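Side-chain contacts in profilin-1A (Acanthamoeba castellanii, PDB 1ACF), which binds monomeric actin and phosphoinositides, holding back actin polymerization at high concentration and promoting it at low concentration: residues W29-S32 with A33-V37; R71-D74 with R75-Y78. All blocks are in the same frame, centred on the assembly; numbering follows the deposited sequence.

Interaction 1: W29-S32 with A33-V37; sequences WATS and AGFAV
Thr31 and Phe35 face each other across a type II beta turn that runs from Ser32 to Phe35, where the chain leaves strand 28-31, at one border of the profilin sheet, and heads for helix 39-50. Their side chains cross at about a right angle: the Thr31 hydroxyl comes in obliquely to the Phe35 ring, with OG1 3.7 Å from CD2, while its hydrogen goes to the main chain. Thr31 OG1 donates to Phe35 O at 2.9 Å, approaching from above the carbonyl plane, and the methyl CG2 rests against the same oxygen. A chi1 of -157° turns OG1 away from the residue's own N and alongside its carbonyl carbon, within reach of Phe35 O.

The turn itself is closed by Phe35 N giving its hydrogen to Ser32 O, 2.7 Å away and nearly straight at 162°. Gly34 takes the third position with a positive phi of 80°, the place glycine usually holds in a type II turn. Ser32 OG packs against Phe35 CB at 3.5 Å, but its polar partner is Ala19 N, so the hydroxyl ties the start of the turn to strand 18-23. The Phe35 side chain touches Gln18 and Ala20 of that strand and Val99 of strand 94-100. One water links the two arms, donating to Thr31 OG1 and accepting from Val37 N, both at 3.0 Å.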
loop_
_atom_site.group_PDB
_atom_site.type_symbol
_atom_site.label_atom_id
_atom_site.label_comp_id
_atom_site.label_asym_id
_atom_site.label_seq_id
_atom_site.Cartn_x
_atom_site.Cartn_y
_atom_site.Cartn_z
ATOM N N TRP A 29 -1.703 9.720 5.973
ATOM C CA TRP A 29 -1.786 9.887 7.443
ATOM C C TRP A 29 -0.366 9.981 7.999
ATOM O O TRP A 29 -0.093 10.766 8.891
ATOM C CB TRP A 29 -2.647 8.813 8.075
ATOM C CG TRP A 29 -4.129 9.002 7.862
ATOM C CD1 TRP A 29 -4.786 9.923 7.069
ATOM C CD2 TRP A 29 -5.155 8.091 8.336
ATOM N NE1 TRP A 29 -6.125 9.693 7.080
ATOM C CE2 TRP A 29 -6.380 8.573 7.825
ATOM C CE3 TRP A 29 -5.117 6.941 9.107
ATOM C CZ2 TRP A 29 -7.577 7.903 8.112
ATOM C CZ3 TRP A 29 -6.323 6.298 9.432
ATOM C CH2 TRP A 29 -7.513 6.786 8.918
ATOM N N ALA A 30 0.498 9.169 7.412
ATOM C CA ALA A 30 1.915 9.069 7.735
ATOM C C ALA A 30 2.639 8.389 6.567
ATOM O O ALA A 30 2.074 7.526 5.850
ATOM C CB ALA A 30 2.077 8.297 9.047
ATOM N N THR A 31 3.926 8.835 6.392
ATOM C CA THR A 31 4.738 8.259 5.278
ATOM C C THR A 31 6.179 8.024 5.638
ATOM O O THR A 31 6.675 8.775 6.483
ATOM C CB THR A 31 4.487 9.215 4.028
ATOM O OG1 THR A 31 4.785 8.416 2.863
ATOM C CG2 THR A 31 5.052 10.585 4.153
ATOM N N SER A 32 6.858 7.057 4.997
ATOM C CA SER A 32 8.315 6.833 5.258
ATOM C C SER A 32 9.084 7.982 4.597
ATOM O O SER A 32 8.658 8.424 3.507
ATOM C CB SER A 32 8.842 5.482 4.881
ATOM O OG SER A 32 8.495 5.178 3.540
ATOM N N ALA A 33 10.094 8.478 5.289
ATOM C CA ALA A 33 10.903 9.654 4.822
ATOM C C ALA A 33 11.193 9.527 3.342
ATOM O O ALA A 33 11.674 8.444 2.927
ATOM C CB ALA A 33 12.154 9.783 5.713
ATOM N N GLY A 34 10.894 10.518 2.523
ATOM C CA GLY A 34 11.116 10.404 1.090
ATOM C C GLY A 34 10.113 9.654 0.279
ATOM O O GLY A 34 10.206 9.661 -0.984
ATOM N N PHE A 35 9.153 8.925 0.856
ATOM C CA PHE A 35 8.098 8.243 0.050
ATOM C C PHE A 35 6.895 9.192 -0.096
ATOM O O PHE A 35 6.374 9.732 0.877
ATOM C CB PHE A 35 7.777 6.895 0.586
ATOM C CG PHE A 35 6.696 6.136 -0.127
ATOM C CD1 PHE A 35 6.775 5.931 -1.508
ATOM C CD2 PHE A 35 5.580 5.655 0.545
ATOM C CE1 PHE A 35 5.855 5.178 -2.198
ATOM C CE2 PHE A 35 4.625 4.852 -0.119
ATOM C CZ PHE A 35 4.796 4.595 -1.502
ATOM N N ALA A 36 6.437 9.492 -1.312
ATOM C CA ALA A 36 5.317 10.378 -1.510
ATOM C C ALA A 36 4.186 9.910 -2.427
ATOM O O ALA A 36 4.318 9.888 -3.661
ATOM C CB ALA A 36 5.759 11.800 -1.911
ATOM N N VAL A 37 3.072 9.585 -1.834
ATOM C CA VAL A 37 1.831 9.184 -2.525
ATOM C C VAL A 37 1.024 10.498 -2.654
ATOM O O VAL A 37 0.719 11.161 -1.653
ATOM C CB VAL A 37 1.010 8.094 -1.866
ATOM C CG1 VAL A 37 -0.360 7.986 -2.530
ATOM C CG2 VAL A 37 1.689 6.740 -1.877
HETATM O O HOH W 1 2.744 9.783 1.150
#

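Interaction 2: R71-D74 with R75-Y78; sequences RADD and RSIY
Arg71 lays NE over one face of the Tyr78 ring, near its rim, while Tyr78 OH lies over a face of the guanidinium; the two side chains run side by side in the same direction with their planes 10° apart. NE stands 4.1 Å from Tyr78 CE2, and CD is equally near CE2 and CD2. An extended chain from CG to NE carries the group that far. Ser76 closes in at the guanidinium edge, its CB in the plane and 3.5 Å from NE; a weak hydrogen bond, 3.4 Å, joins Arg71 NH2 to Ser76 OG. The stronger partner of both Ser76 OG and Tyr78 OH is Glu114 of helix 106-121.

Around the bend, Asp73 grips the backbone. A chi1 of 61° tucks the carboxylate back over the main chain, which brings OD1 to two amides. Arg75 N reaches the anti lone pair of OD1 at 2.9 Å, while Ser76 N comes from above the carboxylate plane at 2.8 Å. Farther from the bend, Tyr78 N bonds to Arg71 O (2.8 Å), and on the face opposite Arg71 and Tyr78 the Ala72 CB touches Ile77 CG1 at 3.6 Å. Arg75 NH2 forms salt bridges with Asp118 and Glu114 of helix 106-121, near the actin-binding Lys115. The bond from Arg75 N to Asp73 OD1 makes this an Asx turn, at the bend of the beta hairpin of strands 65-72 and 76-81 in the profilin sheet.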
loop_
_atom_site.group_PDB
_atom_site.type_symbol
_atom_site.label_atom_id
_atom_site.label_comp_id
_atom_site.label_asym_id
_atom_site.label_seq_id
_atom_site.Cartn_x
_atom_site.Cartn_y
_atom_site.Cartn_z
ATOM N N ARG A 71 -3.271 -8.234 -8.719
ATOM C CA ARG A 71 -4.486 -8.556 -7.957
ATOM C C ARG A 71 -5.284 -7.352 -7.475
ATOM O O ARG A 71 -4.705 -6.364 -6.946
ATOM C CB ARG A 71 -4.000 -9.491 -6.823
ATOM C CG ARG A 71 -4.740 -9.497 -5.525
ATOM C CD ARG A 71 -4.472 -10.659 -4.632
ATOM N NE ARG A 71 -4.894 -10.476 -3.259
ATOM C CZ ARG A 71 -5.028 -11.356 -2.262
ATOM N NH1 ARG A 71 -4.899 -12.676 -2.414
ATOM N NH2 ARG A 71 -5.332 -11.002 -1.002
ATOM N N ALA A 72 -6.611 -7.269 -7.612
ATOM C CA ALA A 72 -7.505 -6.195 -7.179
ATOM C C ALA A 72 -8.913 -6.738 -6.771
ATOM O O ALA A 72 -9.676 -7.343 -7.539
ATOM C CB ALA A 72 -7.751 -5.023 -8.112
ATOM N N ASP A 73 -9.173 -6.499 -5.516
ATOM C CA ASP A 73 -10.416 -6.866 -4.793
ATOM C C ASP A 73 -10.774 -5.731 -3.836
ATOM O O ASP A 73 -10.219 -4.615 -3.969
ATOM C CB ASP A 73 -10.354 -8.250 -4.234
ATOM C CG ASP A 73 -9.327 -8.640 -3.243
ATOM O OD1 ASP A 73 -9.188 -8.015 -2.185
ATOM O OD2 ASP A 73 -8.659 -9.681 -3.390
ATOM N N ASP A 74 -11.634 -6.024 -2.920
ATOM C CA ASP A 74 -12.189 -5.103 -1.911
ATOM C C ASP A 74 -11.250 -4.899 -0.737
ATOM O O ASP A 74 -11.367 -3.903 -0.019
ATOM C CB ASP A 74 -13.578 -5.601 -1.440
ATOM C CG ASP A 74 -14.500 -5.816 -2.632
ATOM O OD1 ASP A 74 -14.628 -4.873 -3.456
ATOM O OD2 ASP A 74 -15.040 -6.918 -2.771
ATOM N N ARG A 75 -10.317 -5.870 -0.646
ATOM C CA ARG A 75 -9.347 -5.723 0.459
ATOM C C ARG A 75 -7.919 -5.489 -0.009
ATOM O O ARG A 75 -7.195 -4.711 0.624
ATOM C CB ARG A 75 -9.432 -6.897 1.453
ATOM C CG ARG A 75 -8.396 -6.787 2.622
ATOM C CD ARG A 75 -7.935 -8.132 2.956
ATOM N NE ARG A 75 -7.002 -8.336 3.947
ATOM C CZ ARG A 75 -6.879 -8.426 5.255
ATOM N NH1 ARG A 75 -7.881 -8.304 6.116
ATOM N NH2 ARG A 75 -5.670 -8.720 5.793
ATOM N N SER A 76 -7.508 -6.095 -1.105
ATOM C CA SER A 76 -6.132 -6.044 -1.586
ATOM C C SER A 76 -5.884 -5.733 -3.030
ATOM O O SER A 76 -6.386 -6.537 -3.833
ATOM C CB SER A 76 -5.613 -7.513 -1.443
ATOM O OG SER A 76 -5.442 -7.755 -0.050
ATOM N N ILE A 77 -5.031 -4.747 -3.267
ATOM C CA ILE A 77 -4.547 -4.390 -4.595
ATOM C C ILE A 77 -2.995 -4.535 -4.617
ATOM O O ILE A 77 -2.238 -3.843 -3.902
ATOM C CB ILE A 77 -4.942 -2.975 -5.095
ATOM C CG1 ILE A 77 -6.466 -2.919 -5.433
ATOM C CG2 ILE A 77 -4.090 -2.587 -6.400
ATOM C CD1 ILE A 77 -6.974 -1.425 -5.472
ATOM N N TYR A 78 -2.550 -5.413 -5.482
ATOM C CA TYR A 78 -1.115 -5.680 -5.667
ATOM C C TYR A 78 -0.644 -5.141 -7.055
ATOM O O TYR A 78 -1.267 -5.331 -8.110
ATOM C CB TYR A 78 -0.809 -7.154 -5.489
ATOM C CG TYR A 78 -0.962 -7.742 -4.096
ATOM C CD1 TYR A 78 -1.493 -7.068 -2.997
ATOM C CD2 TYR A 78 -0.688 -9.107 -3.951
ATOM C CE1 TYR A 78 -1.700 -7.715 -1.780
ATOM C CE2 TYR A 78 -0.887 -9.775 -2.761
ATOM C CZ TYR A 78 -1.379 -9.060 -1.664
ATOM O OH TYR A 78 -1.512 -9.782 -0.507
#

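How the interactions relate
Interactions 1 and 2 follow one another along the chain and lie on opposite sides of its centre, with centres 21 Å apart and nearest atoms about 11 Å apart, so neither touches the other. What joins them is the antiparallel sheet: residues 29-37 leave it from the outermost strand 28-31, whereas residues 71-78 turn between two strands near its other border. Their ties to known sites differ. Residues 29-35 fall within a region predicted to bind actin, while in interaction 2 the side chain of Arg75 comes about 6 Å from that of Lys115, a recognised actin-binding site on helix 106-121.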